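Local coordinates for cellulose-binding protein (PDB 2X32) that binds a long polyisoprenoid diphosphate in the pocket of its YceI-like domain and is implicated in plant cell wall breakdown, at residues K24-S38 / L49-R63. Numbering follows the deposited sequence. Where two conformers were deposited one is given.
With OTP ((2E,6E,10E,14E,18E,22E,26E)-3,7,11,15,19,23,27,31-octamethyldotriaconta-2,6,10,14,18,22,26,30-octaenyl trihydrogen diphosphate), chain C.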
loop_
_atom_site.group_PDB
_atom_site.type_symbol
_atom_site.label_atom_id
_atom_site.label_comp_id
_atom_site.label_asym_id
_atom_site.label_seq_id
_atom_site.Cartn_x
_atom_site.Cartn_y
_atom_site.Cartn_z
ATOM N N LYS A 24 13.537 0.423 -14.356
ATOM C CA LYS A 24 13.666 -0.067 -15.722
ATOM C C LYS A 24 15.058 0.174 -16.225
ATOM O O LYS A 24 15.767 1.022 -15.688
ATOM C CB LYS A 24 12.627 0.598 -16.633
ATOM C CG LYS A 24 12.792 2.123 -16.833
ATOM C CD LYS A 24 11.642 2.672 -17.681
ATOM C CE LYS A 24 11.723 4.191 -17.905
ATOM N NZ LYS A 24 10.382 4.717 -18.333
ATOM N N LYS A 25 15.461 -0.578 -17.246
ATOM C CA LYS A 25 16.798 -0.381 -17.845
ATOM C C LYS A 25 17.876 -0.496 -16.749
ATOM O O LYS A 25 17.822 -1.409 -15.932
ATOM C CB LYS A 25 16.855 0.964 -18.553
ATOM C CG LYS A 25 15.819 1.196 -19.612
ATOM C CD LYS A 25 15.966 2.626 -20.113
ATOM C CE LYS A 25 14.979 2.989 -21.190
ATOM N NZ LYS A 25 15.440 4.257 -21.829
ATOM N N THR A 26 18.875 0.385 -16.762
ATOM C CA THR A 26 19.916 0.387 -15.728
ATOM C C THR A 26 19.505 1.293 -14.584
ATOM O O THR A 26 19.824 2.505 -14.566
ATOM C CB THR A 26 21.263 0.845 -16.286
ATOM O OG1 THR A 26 21.514 0.128 -17.500
ATOM C CG2 THR A 26 22.372 0.578 -15.252
ATOM N N HIS A 27 18.780 0.697 -13.648
ATOM C CA HIS A 27 18.370 1.382 -12.415
ATOM C C HIS A 27 17.735 2.765 -12.723
ATOM O O HIS A 27 18.104 3.788 -12.132
ATOM C CB HIS A 27 19.596 1.471 -11.485
ATOM C CG HIS A 27 19.272 1.810 -10.058
ATOM N ND1 HIS A 27 18.370 1.092 -9.297
ATOM C CD2 HIS A 27 19.755 2.788 -9.245
ATOM C CE1 HIS A 27 18.298 1.620 -8.084
ATOM N NE2 HIS A 27 19.128 2.652 -8.027
ATOM N N VAL A 28 16.777 2.799 -13.657
ATOM C CA VAL A 28 16.010 4.024 -13.895
ATOM C C VAL A 28 14.746 3.941 -13.014
ATOM O O VAL A 28 13.801 3.165 -13.318
ATOM C CB VAL A 28 15.690 4.243 -15.366
ATOM C CG1 VAL A 28 14.852 5.523 -15.580
ATOM C CG2 VAL A 28 16.981 4.300 -16.177
ATOM N N LEU A 29 14.742 4.747 -11.952
ATOM C CA LEU A 29 13.699 4.703 -10.898
ATOM C C LEU A 29 12.603 5.720 -11.116
ATOM O O LEU A 29 12.859 6.891 -11.430
ATOM C CB LEU A 29 14.345 4.978 -9.535
ATOM C CG LEU A 29 15.001 3.828 -8.768
ATOM C CD1 LEU A 29 15.669 2.823 -9.593
ATOM C CD2 LEU A 29 15.899 4.355 -7.620
ATOM N N GLU A 30 11.360 5.296 -10.929
ATOM C CA GLU A 30 10.236 6.183 -10.990
ATOM C C GLU A 30 9.252 5.829 -9.869
ATOM O O GLU A 30 8.879 4.661 -9.674
ATOM C CB GLU A 30 9.495 6.054 -12.323
ATOM C CG GLU A 30 10.282 6.402 -13.593
ATOM C CD GLU A 30 9.505 6.036 -14.857
ATOM O OE1 GLU A 30 9.689 4.924 -15.402
ATOM O OE2 GLU A 30 8.810 6.926 -15.334
ATOM N N THR A 31 8.803 6.858 -9.180
ATOM C CA THR A 31 7.852 6.729 -8.113
ATOM C C THR A 31 6.456 6.976 -8.613
ATOM O O THR A 31 6.191 8.043 -9.224
ATOM C CB THR A 31 8.165 7.722 -7.014
ATOM O OG1 THR A 31 9.482 7.459 -6.555
ATOM C CG2 THR A 31 7.199 7.576 -5.846
ATOM N N HIS A 32 5.582 6.007 -8.407
ATOM C CA HIS A 32 4.182 6.022 -8.777
ATOM C C HIS A 32 3.341 6.063 -7.530
ATOM O O HIS A 32 3.814 5.735 -6.434
ATOM C CB HIS A 32 3.864 4.747 -9.587
ATOM C CG HIS A 32 4.805 4.556 -10.717
ATOM N ND1 HIS A 32 5.715 3.519 -10.795
ATOM C CD2 HIS A 32 5.037 5.343 -11.795
ATOM C CE1 HIS A 32 6.436 3.657 -11.895
ATOM N NE2 HIS A 32 6.044 4.756 -12.514
ATOM N N ARG A 33 2.086 6.455 -7.672
ATOM C CA ARG A 33 1.234 6.543 -6.487
ATOM C C ARG A 33 -0.153 6.079 -6.824
ATOM O O ARG A 33 -0.547 5.923 -7.990
ATOM C CB ARG A 33 1.158 7.948 -5.854
ATOM C CG ARG A 33 2.477 8.698 -5.691
ATOM C CD ARG A 33 2.374 10.210 -6.138
ATOM N NE ARG A 33 3.628 10.882 -5.850
ATOM C CZ ARG A 33 4.653 11.088 -6.670
ATOM N NH1 ARG A 33 4.626 10.748 -7.964
ATOM N NH2 ARG A 33 5.732 11.706 -6.170
ATOM N N PHE A 34 -0.874 5.716 -5.776
ATOM C CA PHE A 34 -2.324 5.474 -5.837
ATOM C C PHE A 34 -3.047 6.673 -5.238
ATOM O O PHE A 34 -2.844 7.011 -4.063
ATOM C CB PHE A 34 -2.717 4.162 -5.120
ATOM C CG PHE A 34 -2.151 2.955 -5.777
ATOM C CD1 PHE A 34 -2.757 2.418 -6.905
ATOM C CD2 PHE A 34 -1.026 2.293 -5.224
ATOM C CE1 PHE A 34 -2.234 1.293 -7.534
ATOM C CE2 PHE A 34 -0.542 1.153 -5.814
ATOM C CZ PHE A 34 -1.111 0.651 -6.957
ATOM N N ASP A 35 -3.847 7.343 -6.053
ATOM C CA ASP A 35 -4.483 8.593 -5.618
ATOM C C ASP A 35 -5.685 8.375 -4.692
ATOM O O ASP A 35 -6.163 9.335 -4.079
ATOM C CB ASP A 35 -4.868 9.452 -6.819
ATOM C CG ASP A 35 -3.676 10.027 -7.565
ATOM O OD1 ASP A 35 -2.563 10.172 -6.982
ATOM O OD2 ASP A 35 -3.881 10.385 -8.725
ATOM N N VAL A 36 -6.241 7.150 -4.661
ATOM C CA VAL A 36 -7.411 6.870 -3.867
ATOM C C VAL A 36 -7.167 5.682 -2.932
ATOM O O VAL A 36 -6.893 4.557 -3.373
ATOM C CB VAL A 36 -8.653 6.610 -4.710
ATOM C CG1 VAL A 36 -9.869 6.207 -3.853
ATOM C CG2 VAL A 36 -9.021 7.849 -5.573
ATOM N N LEU A 37 -7.243 5.976 -1.612
ATOM C CA LEU A 37 -7.108 5.027 -0.517
ATOM C C LEU A 37 -8.346 5.164 0.363
ATOM O O LEU A 37 -8.903 6.237 0.517
ATOM C CB LEU A 37 -5.888 5.353 0.338
ATOM C CG LEU A 37 -4.553 5.405 -0.396
ATOM C CD1 LEU A 37 -3.444 5.918 0.544
ATOM C CD2 LEU A 37 -4.183 4.068 -1.041
ATOM N N SER A 38 -8.745 4.055 0.966
ATOM C CA SER A 38 -9.788 4.059 2.006
ATOM C C SER A 38 -9.418 3.100 3.105
ATOM O O SER A 38 -8.483 2.339 2.986
ATOM C CB SER A 38 -11.192 3.757 1.471
ATOM O OG SER A 38 -11.286 2.436 1.002
ATOM N N LEU A 49 -6.631 -1.257 4.989
ATOM C CA LEU A 49 -6.260 -0.242 4.017
ATOM C C LEU A 49 -6.769 -0.843 2.683
ATOM O O LEU A 49 -6.379 -1.937 2.295
ATOM C CB LEU A 49 -4.757 -0.021 3.922
ATOM C CG LEU A 49 -4.330 0.904 2.779
ATOM C CD1 LEU A 49 -4.824 2.358 3.073
ATOM C CD2 LEU A 49 -2.811 0.913 2.636
ATOM N N VAL A 50 -7.618 -0.117 1.963
ATOM C CA VAL A 50 -8.095 -0.531 0.663
ATOM C C VAL A 50 -7.463 0.447 -0.368
ATOM O O VAL A 50 -7.628 1.679 -0.299
ATOM C CB VAL A 50 -9.603 -0.477 0.567
ATOM C CG1 VAL A 50 -10.099 -0.894 -0.852
ATOM C CG2 VAL A 50 -10.261 -1.303 1.678
ATOM N N ILE A 51 -6.752 -0.140 -1.321
ATOM C CA ILE A 51 -6.032 0.598 -2.312
ATOM C C ILE A 51 -6.805 0.487 -3.640
ATOM O O ILE A 51 -6.984 -0.599 -4.168
ATOM C CB ILE A 51 -4.615 0.011 -2.519
ATOM C CG1 ILE A 51 -3.829 0.091 -1.217
ATOM C CG2 ILE A 51 -3.867 0.812 -3.630
ATOM C CD1 ILE A 51 -2.905 -1.015 -1.017
ATOM N N ASP A 52 -7.270 1.623 -4.174
ATOM C CA ASP A 52 -8.008 1.632 -5.417
ATOM C C ASP A 52 -7.060 1.530 -6.605
ATOM O O ASP A 52 -6.348 2.470 -6.943
ATOM C CB ASP A 52 -8.825 2.913 -5.481
ATOM C CG ASP A 52 -9.541 3.131 -6.803
ATOM O OD1 ASP A 52 -9.496 2.237 -7.677
ATOM O OD2 ASP A 52 -10.118 4.260 -6.962
ATOM N N LEU A 53 -7.012 0.339 -7.213
ATOM C CA LEU A 53 -5.974 0.098 -8.201
ATOM C C LEU A 53 -6.266 0.863 -9.497
ATOM O O LEU A 53 -5.339 1.179 -10.278
ATOM C CB LEU A 53 -5.854 -1.405 -8.472
ATOM C CG LEU A 53 -5.409 -2.221 -7.279
ATOM C CD1 LEU A 53 -5.459 -3.695 -7.613
ATOM C CD2 LEU A 53 -3.972 -1.819 -6.826
ATOM N N ASN A 54 -7.517 1.280 -9.701
ATOM C CA ASN A 54 -7.819 2.220 -10.785
ATOM C C ASN A 54 -7.301 3.640 -10.618
ATOM O O ASN A 54 -7.242 4.394 -11.593
ATOM C CB ASN A 54 -9.333 2.291 -11.054
ATOM C CG ASN A 54 -9.834 1.067 -11.777
ATOM O OD1 ASN A 54 -9.287 0.707 -12.834
ATOM N ND2 ASN A 54 -10.848 0.426 -11.216
ATOM N N SER A 55 -6.827 3.975 -9.391
ATOM C CA SER A 55 -6.274 5.309 -9.112
ATOM C C SER A 55 -4.775 5.382 -9.285
ATOM O O SER A 55 -4.187 6.366 -8.900
ATOM C CB SER A 55 -6.693 5.759 -7.711
ATOM O OG SER A 55 -5.913 5.140 -6.721
ATOM N N VAL A 56 -4.177 4.368 -9.885
ATOM C CA VAL A 56 -2.737 4.387 -10.200
ATOM C C VAL A 56 -2.439 5.624 -11.015
ATOM O O VAL A 56 -3.124 6.023 -11.943
ATOM C CB VAL A 56 -2.258 3.084 -10.907
ATOM C CG1 VAL A 56 -2.879 2.945 -12.312
ATOM C CG2 VAL A 56 -0.691 2.910 -10.868
ATOM N N ASN A 57 -1.344 6.253 -10.627
ATOM C CA ASN A 57 -0.922 7.521 -11.230
ATOM C C ASN A 57 0.577 7.457 -11.419
ATOM O O ASN A 57 1.347 7.583 -10.471
ATOM C CB ASN A 57 -1.360 8.684 -10.327
ATOM C CG ASN A 57 -1.103 10.009 -10.951
ATOM O OD1 ASN A 57 -0.218 10.119 -11.833
ATOM N ND2 ASN A 57 -1.809 11.040 -10.511
ATOM N N THR A 58 0.999 7.253 -12.673
ATOM C CA THR A 58 2.372 7.186 -13.070
ATOM C C THR A 58 2.812 8.463 -13.789
ATOM O O THR A 58 3.961 8.542 -14.261
ATOM C CB THR A 58 2.643 5.974 -14.003
ATOM O OG1 THR A 58 2.157 6.252 -15.327
ATOM C CG2 THR A 58 2.032 4.672 -13.403
ATOM N N GLY A 59 1.920 9.445 -13.883
ATOM C CA GLY A 59 2.172 10.697 -14.590
ATOM C C GLY A 59 2.018 10.645 -16.093
ATOM O O GLY A 59 2.153 11.688 -16.751
ATOM N N ILE A 60 1.723 9.477 -16.664
ATOM C CA ILE A 60 1.580 9.278 -18.133
ATOM C C ILE A 60 0.289 8.476 -18.340
ATOM O O ILE A 60 0.155 7.345 -17.874
ATOM C CB ILE A 60 2.764 8.483 -18.727
ATOM C CG1 ILE A 60 4.085 9.184 -18.358
ATOM C CG2 ILE A 60 2.592 8.239 -20.253
ATOM C CD1 ILE A 60 5.383 8.483 -18.847
ATOM N N ASP A 61 -0.678 9.081 -19.023
ATOM C CA ASP A 61 -2.010 8.474 -19.120
ATOM C C ASP A 61 -1.992 7.116 -19.827
ATOM O O ASP A 61 -2.638 6.165 -19.374
ATOM C CB ASP A 61 -2.974 9.442 -19.817
ATOM C CG ASP A 61 -3.184 10.685 -19.029
ATOM O OD1 ASP A 61 -3.747 10.601 -17.921
ATOM O OD2 ASP A 61 -2.759 11.762 -19.494
ATOM N N VAL A 62 -1.257 6.987 -20.950
ATOM C CA VAL A 62 -1.198 5.697 -21.639
ATOM C C VAL A 62 -0.643 4.634 -20.702
ATOM O O VAL A 62 -1.122 3.545 -20.650
ATOM C CB VAL A 62 -0.368 5.761 -22.952
ATOM C CG1 VAL A 62 -0.017 4.323 -23.483
ATOM C CG2 VAL A 62 -1.081 6.614 -23.986
ATOM N N ARG A 63 0.381 4.968 -19.949
ATOM C CA ARG A 63 1.008 4.008 -19.044
ATOM C C ARG A 63 0.071 3.630 -17.918
ATOM O O ARG A 63 -0.023 2.461 -17.527
ATOM C CB ARG A 63 2.326 4.562 -18.497
ATOM C CG ARG A 63 2.977 3.578 -17.568
ATOM C CD ARG A 63 4.403 3.872 -17.263
ATOM N NE ARG A 63 4.538 5.158 -16.589
ATOM C CZ ARG A 63 5.723 5.672 -16.280
ATOM N NH1 ARG A 63 6.825 5.004 -16.589
ATOM N NH2 ARG A 63 5.810 6.836 -15.630
HETATM O O7 OTP C . 10.743 3.524 -21.173
HETATM P P2 OTP C . 9.410 3.807 -21.814
HETATM O O5 OTP C . 9.344 3.355 -23.262
HETATM O O6 OTP C . 8.881 5.195 -21.568
HETATM O O4 OTP C . 8.388 2.761 -21.051
HETATM P P1 OTP C . 7.200 3.136 -20.021
HETATM O O2 OTP C . 7.893 3.403 -18.699
HETATM O O3 OTP C . 6.129 4.046 -20.587
HETATM O O1 OTP C . 6.423 1.762 -19.666
HETATM C C40 OTP C . 7.132 0.789 -18.871
HETATM C C39 OTP C . 6.391 0.528 -17.553
HETATM C C37 OTP C . 6.990 0.499 -16.378
HETATM C C38 OTP C . 8.474 0.757 -16.091
HETATM C C36 OTP C . 6.170 0.176 -15.132
HETATM C C35 OTP C . 6.421 -1.191 -14.551
HETATM C C34 OTP C . 5.628 -1.389 -13.245
HETATM C C32 OTP C . 6.039 -2.092 -12.183
HETATM C C33 OTP C . 7.399 -2.700 -12.105
HETATM C C31 OTP C . 5.125 -2.104 -10.950
HETATM C C30 OTP C . 4.683 -3.440 -10.408
HETATM C C29 OTP C . 3.873 -3.296 -9.124
HETATM C C27 OTP C . 3.928 -4.143 -8.101
HETATM C C28 OTP C . 4.716 -5.450 -8.092
HETATM C C26 OTP C . 3.216 -3.843 -6.800
HETATM C C25 OTP C . 2.512 -2.508 -6.697
HETATM C C24 OTP C . 2.182 -2.070 -5.260
HETATM C C22 OTP C . 0.996 -2.162 -4.662
HETATM C C23 OTP C . -0.293 -2.583 -5.323
HETATM C C21 OTP C . 0.903 -1.749 -3.222
HETATM C C20 OTP C . 0.669 -2.939 -2.255
HETATM C C19 OTP C . 0.515 -2.523 -0.791
HETATM C C17 OTP C . 1.430 -2.659 0.168
HETATM C C18 OTP C . 2.715 -3.402 0.060
HETATM C C16 OTP C . 1.165 -2.012 1.518
HETATM C C15 OTP C . 1.129 -3.004 2.644
HETATM C C14 OTP C . 0.521 -2.409 3.890
HETATM C C12 OTP C . 0.907 -2.698 5.157
HETATM C C13 OTP C . 2.075 -3.637 5.455
HETATM C C11 OTP C . 0.232 -2.111 6.353
HETATM C C10 OTP C . -0.765 -1.045 6.131
HETATM C C9 OTP C . -1.238 -0.290 7.375
HETATM C C7 OTP C . -2.419 -0.429 7.999
HETATM C C8 OTP C . -3.584 -1.274 7.523
HETATM C C6 OTP C . -2.642 0.359 9.268
HETATM C C5 OTP C . -2.392 -0.429 10.539
HETATM C C4 OTP C . -2.716 0.350 11.780
HETATM C C2 OTP C . -2.009 0.257 12.911
HETATM C C3 OTP C . -0.825 -0.600 13.196
HETATM C C1 OTP C . -2.465 1.075 14.086
HETATM O O HOH W 1 3.104 9.778 -10.130
HETATM O O HOH W 2 -5.284 8.953 -10.863
#
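Glu30 and Arg63 meet at the diphosphate end of the lipid pocket in this YceI-like antiparallel beta fold, where the strand 28-42 pairs first with 56-57 and then, after a two-residue shift in register, with 46-52. Arg63 NH2 reaches Glu30 OE2 at 3.0 Å, within its own guanidinium plane but from above that of the carboxylate, the planes standing 48° apart. Glu30 OE1 takes Lys24 NZ, which also donates to O2 of the octaprenyl diphosphate at 2.8 Å; Arg63 NH1 adds a weak bond to the same oxygen. Behind this first shell, Arg63 grips Thr58 side-on, NE to OG1 and NH2 to the backbone O, while Ile60 CD1 and His32 NE2 cover opposite guanidinium faces. A leucine in place of Arg63 would probably cost Glu30 its guanidinium partner and the diphosphate one of its donors, and leave Thr58 O and OG1 without the two nitrogens that grip them. Farther along, Ile51 CG2 sits over one face of the Phe34 ring, 3.7 Å from its centroid, and Leu53 CD2 approaches CE1. CZ of that ring meets the prenyl methyl C23 at 3.7 Å, and Ile51 CD1 touches C19. At the register shift, Ser55 OG donates to Asp52 O and accepts from Val36 N. Asn57, its CG anti to the backbone N (chi1 -173°), sends ND2 to the syn lone pair of Asp35 OD2 at 2.8 Å, and its OD1 closes an Asx turn with Gly59 N.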